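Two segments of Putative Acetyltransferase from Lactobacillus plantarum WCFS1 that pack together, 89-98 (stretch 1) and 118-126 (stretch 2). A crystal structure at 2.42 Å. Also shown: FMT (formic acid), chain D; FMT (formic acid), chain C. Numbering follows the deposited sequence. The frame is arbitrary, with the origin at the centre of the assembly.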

# COMPACT_ATOMS: atom_id res chain seq x y z
N GLY A 89 -23.86 3.72 -5.14
CA GLY A 89 -22.41 3.83 -5.00
C GLY A 89 -21.67 2.93 -5.99
O GLY A 89 -20.67 3.33 -6.59
N ARG A 90 -22.17 1.71 -6.16
CA ARG A 90 -21.56 0.73 -7.05
C ARG A 90 -21.64 1.18 -8.51
O ARG A 90 -20.68 1.00 -9.28
CB ARG A 90 -22.22 -0.65 -6.86
CG ARG A 90 -21.39 -1.84 -7.33
CD ARG A 90 -21.96 -3.18 -6.84
NE ARG A 90 -23.40 -3.28 -7.06
CZ ARG A 90 -24.31 -3.47 -6.10
NH1 ARG A 90 -23.92 -3.64 -4.84
NH2 ARG A 90 -25.60 -3.52 -6.42
N GLN A 91 -22.78 1.77 -8.88
CA GLN A 91 -23.00 2.35 -10.20
C GLN A 91 -22.02 3.51 -10.47
O GLN A 91 -21.43 3.60 -11.56
CB GLN A 91 -24.44 2.86 -10.31
CG GLN A 91 -24.96 3.08 -11.73
CD GLN A 91 -25.93 1.98 -12.18
OE1 GLN A 91 -26.42 1.20 -11.36
NE2 GLN A 91 -26.23 1.94 -13.48
N LEU A 92 -21.85 4.40 -9.49
CA LEU A 92 -20.90 5.51 -9.61
C LEU A 92 -19.47 5.02 -9.84
O LEU A 92 -18.77 5.50 -10.74
CB LEU A 92 -20.96 6.42 -8.36
CG LEU A 92 -20.09 7.70 -8.42
CD1 LEU A 92 -20.33 8.52 -9.70
CD2 LEU A 92 -20.27 8.58 -7.19
N LEU A 93 -19.05 4.05 -9.02
CA LEU A 93 -17.70 3.52 -9.11
C LEU A 93 -17.42 2.87 -10.46
O LEU A 93 -16.36 3.10 -11.07
CB LEU A 93 -17.43 2.53 -7.97
CG LEU A 93 -16.05 1.86 -7.98
CD1 LEU A 93 -14.93 2.91 -7.80
CD2 LEU A 93 -15.96 0.75 -6.91
N THR A 94 -18.36 2.05 -10.93
CA THR A 94 -18.25 1.44 -12.26
C THR A 94 -18.08 2.51 -13.34
O THR A 94 -17.29 2.34 -14.27
CB THR A 94 -19.47 0.54 -12.60
OG1 THR A 94 -19.55 -0.56 -11.68
CG2 THR A 94 -19.38 -0.02 -14.03
N ALA A 95 -18.78 3.64 -13.21
CA ALA A 95 -18.57 4.74 -14.16
C ALA A 95 -17.23 5.47 -13.99
O ALA A 95 -16.60 5.87 -14.97
CB ALA A 95 -19.75 5.72 -14.14
N ALA A 96 -16.78 5.64 -12.75
CA ALA A 96 -15.49 6.31 -12.50
C ALA A 96 -14.28 5.51 -13.02
O ALA A 96 -13.31 6.10 -13.51
CB ALA A 96 -15.33 6.65 -11.00
N GLU A 97 -14.35 4.18 -12.91
CA GLU A 97 -13.32 3.31 -13.50
C GLU A 97 -13.18 3.53 -15.01
O GLU A 97 -12.07 3.67 -15.53
CB GLU A 97 -13.56 1.82 -13.17
CG GLU A 97 -13.29 1.46 -11.70
CD GLU A 97 -13.59 0.00 -11.35
OE1 GLU A 97 -13.77 -0.84 -12.26
OE2 GLU A 97 -13.64 -0.31 -10.14
N GLU A 98 -14.31 3.56 -15.71
CA GLU A 98 -14.32 3.80 -17.16
C GLU A 98 -13.77 5.20 -17.52
O GLU A 98 -12.99 5.36 -18.47
CB GLU A 98 -15.73 3.54 -17.72
CG GLU A 98 -15.99 4.08 -19.13
CD GLU A 98 -15.15 3.39 -20.20
OE1 GLU A 98 -15.00 2.15 -20.14
OE2 GLU A 98 -14.65 4.08 -21.12
C FMT D . -7.50 -7.28 -9.27
O1 FMT D . -6.84 -7.04 -10.29
O2 FMT D . -7.04 -7.33 -8.12
C FMT C . -24.35 2.93 -1.15
O1 FMT C . -24.78 3.31 -2.25
O2 FMT C . -25.05 2.51 -0.24
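Stretch 2 118-126: RFYELCGYR

The way a helix ends often decides how the chain beyond it packs, and the contact between residues 89-98 and 118-126 of this putative acetyltransferase is a compact example. Stretch 1 is helical throughout, a segment of a helix that extends past it in both directions. Stretch 2 brings in the C-terminal end of a second helix, which begins earlier in the chain and runs to Leu 122, and then leaves it. The two backbones come closest at Arg 90 and Cys 123, whose CA atoms are 8.0 Å apart, so the closest backbone approach falls just after the second helix ends, at Cys 123. From there the chain continues to Tyr 125, which meets Leu 93 and Glu 97, about one and two turns further along the first helix than Arg 90. The contacts thus advance in the same sense along both chains, from Arg 90 with Phe 119 and Cys 123, through Leu 93 with Tyr 120, Cys 123 and Tyr 125, to Glu 97 with Tyr 125.

The exit from the helix is a Schellman motif. Gly 124 has a positive phi (phi/psi 100/8), and two backbone bonds reach back into the last turn: Gly 124 N to Glu 121 O at 2.9 Å and Tyr 125 N to Tyr 120 O at 2.9 Å. At these backbone angles a CB on Gly 124 would be jammed against the carbonyl oxygen of the residue before it, which by itself calls for glycine. The following residue, Tyr 125, is extended (-85/157), and its CA-to-CB bond points toward stretch 1.

Apolar packing centres on Leu 93, a buried residue with chi1 t and chi2 p that points toward stretch 2. The CD2 methyl of Leu 93 touches three side chains: Tyr 120 at CE1, 4.2 Å away and at the edge of the ring; Cys 123 at SG, 4.3 Å; and Tyr 125 at CE2, 4.2 Å. The helix and the turn that follows it thus converge on one methyl group. The other methyl is also engaged, with Leu 93 CD1 lying 4.0 Å from Tyr 125 OH.

Toward the start of stretch 1 the contact becomes more exposed. Arg 90 leaves its helix sideways with chi1 and chi2 both t, and its aliphatic part lies against the cysteine, Arg 90 CG to Cys 123 SG being 3.9 Å. The guanidinium reaches the aromatic ring of Phe 119, with Arg 90 NH1 4.3 Å from Phe 119 CE1 in an oblique approach. Phe 119 also starts sideways, but the end of its side chain comes nearer to stretch 1.

Polar pairing across the contact is confined to one hydrogen bond. Tyr 125 OH donates to Glu 97 OE2 at 2.9 Å, with the carboxylate oxygen near the plane of the ring, where a phenol hydroxyl can direct its proton. The other oxygen, Glu 97 OE1, is hydrogen-bonded elsewhere in the structure. Tyr 125 therefore combines both kinds of interaction, on a modest interface of 299 Å², both sides summed.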

# COMPACT_ATOMS: atom_id res chain seq x y z
N ARG A 118 -15.36 -6.72 1.84
CA ARG A 118 -16.11 -7.64 0.98
C ARG A 118 -16.77 -6.94 -0.19
O ARG A 118 -16.75 -7.44 -1.32
CB ARG A 118 -17.17 -8.41 1.76
CG ARG A 118 -17.97 -9.37 0.88
CD ARG A 118 -19.07 -10.09 1.66
NE ARG A 118 -19.75 -11.17 0.91
CZ ARG A 118 -19.18 -11.96 0.01
NH1 ARG A 118 -17.89 -11.84 -0.30
NH2 ARG A 118 -19.90 -12.90 -0.59
N PHE A 119 -17.39 -5.80 0.09
CA PHE A 119 -17.98 -4.95 -0.93
C PHE A 119 -16.98 -4.71 -2.08
O PHE A 119 -17.29 -4.97 -3.24
CB PHE A 119 -18.43 -3.63 -0.30
CG PHE A 119 -18.95 -2.61 -1.29
CD1 PHE A 119 -20.25 -2.69 -1.78
CD2 PHE A 119 -18.14 -1.56 -1.70
CE1 PHE A 119 -20.73 -1.74 -2.68
CE2 PHE A 119 -18.62 -0.62 -2.60
CZ PHE A 119 -19.91 -0.70 -3.09
N TYR A 120 -15.78 -4.25 -1.74
CA TYR A 120 -14.79 -3.95 -2.78
C TYR A 120 -14.26 -5.21 -3.48
O TYR A 120 -13.92 -5.16 -4.67
CB TYR A 120 -13.65 -3.04 -2.26
CG TYR A 120 -14.13 -1.62 -2.02
CD1 TYR A 120 -14.53 -0.81 -3.09
CD2 TYR A 120 -14.22 -1.09 -0.74
CE1 TYR A 120 -14.99 0.48 -2.88
CE2 TYR A 120 -14.68 0.20 -0.52
CZ TYR A 120 -15.07 0.98 -1.60
OH TYR A 120 -15.53 2.28 -1.40
N GLU A 121 -14.21 -6.33 -2.76
CA GLU A 121 -13.85 -7.61 -3.38
C GLU A 121 -14.87 -8.03 -4.46
O GLU A 121 -14.48 -8.50 -5.53
CB GLU A 121 -13.65 -8.70 -2.32
CG GLU A 121 -12.41 -8.47 -1.45
CD GLU A 121 -12.19 -9.51 -0.36
OE1 GLU A 121 -13.16 -10.19 0.05
OE2 GLU A 121 -11.03 -9.64 0.10
N LEU A 122 -16.16 -7.84 -4.19
CA LEU A 122 -17.18 -8.11 -5.21
C LEU A 122 -16.98 -7.24 -6.46
O LEU A 122 -17.31 -7.66 -7.57
CB LEU A 122 -18.59 -7.90 -4.67
CG LEU A 122 -19.18 -9.04 -3.84
CD1 LEU A 122 -20.56 -8.67 -3.38
CD2 LEU A 122 -19.21 -10.36 -4.62
N CYS A 123 -16.43 -6.04 -6.27
CA CYS A 123 -16.15 -5.15 -7.40
C CYS A 123 -14.81 -5.46 -8.05
O CYS A 123 -14.43 -4.80 -9.02
CB CYS A 123 -16.23 -3.67 -6.99
SG CYS A 123 -17.85 -3.12 -6.39
N GLY A 124 -14.08 -6.44 -7.52
CA GLY A 124 -12.83 -6.88 -8.13
C GLY A 124 -11.52 -6.37 -7.53
O GLY A 124 -10.46 -6.61 -8.11
N TYR A 125 -11.58 -5.70 -6.38
CA TYR A 125 -10.37 -5.27 -5.67
C TYR A 125 -9.81 -6.38 -4.76
O TYR A 125 -10.53 -7.29 -4.37
CB TYR A 125 -10.63 -3.99 -4.85
CG TYR A 125 -10.91 -2.76 -5.70
CD1 TYR A 125 -9.94 -1.77 -5.89
CD2 TYR A 125 -12.15 -2.61 -6.33
CE1 TYR A 125 -10.20 -0.65 -6.70
CE2 TYR A 125 -12.42 -1.51 -7.12
CZ TYR A 125 -11.44 -0.53 -7.31
OH TYR A 125 -11.73 0.54 -8.11
N ARG A 126 -8.51 -6.30 -4.45
CA ARG A 126 -7.89 -7.20 -3.46
C ARG A 126 -6.98 -6.43 -2.47
O ARG A 126 -6.34 -5.45 -2.84
CB ARG A 126 -7.09 -8.32 -4.16
CG ARG A 126 -5.92 -7.77 -4.93
CD ARG A 126 -5.02 -8.83 -5.56
NE ARG A 126 -3.69 -8.28 -5.83
CZ ARG A 126 -3.45 -7.24 -6.63
NH1 ARG A 126 -4.46 -6.63 -7.25
NH2 ARG A 126 -2.21 -6.81 -6.81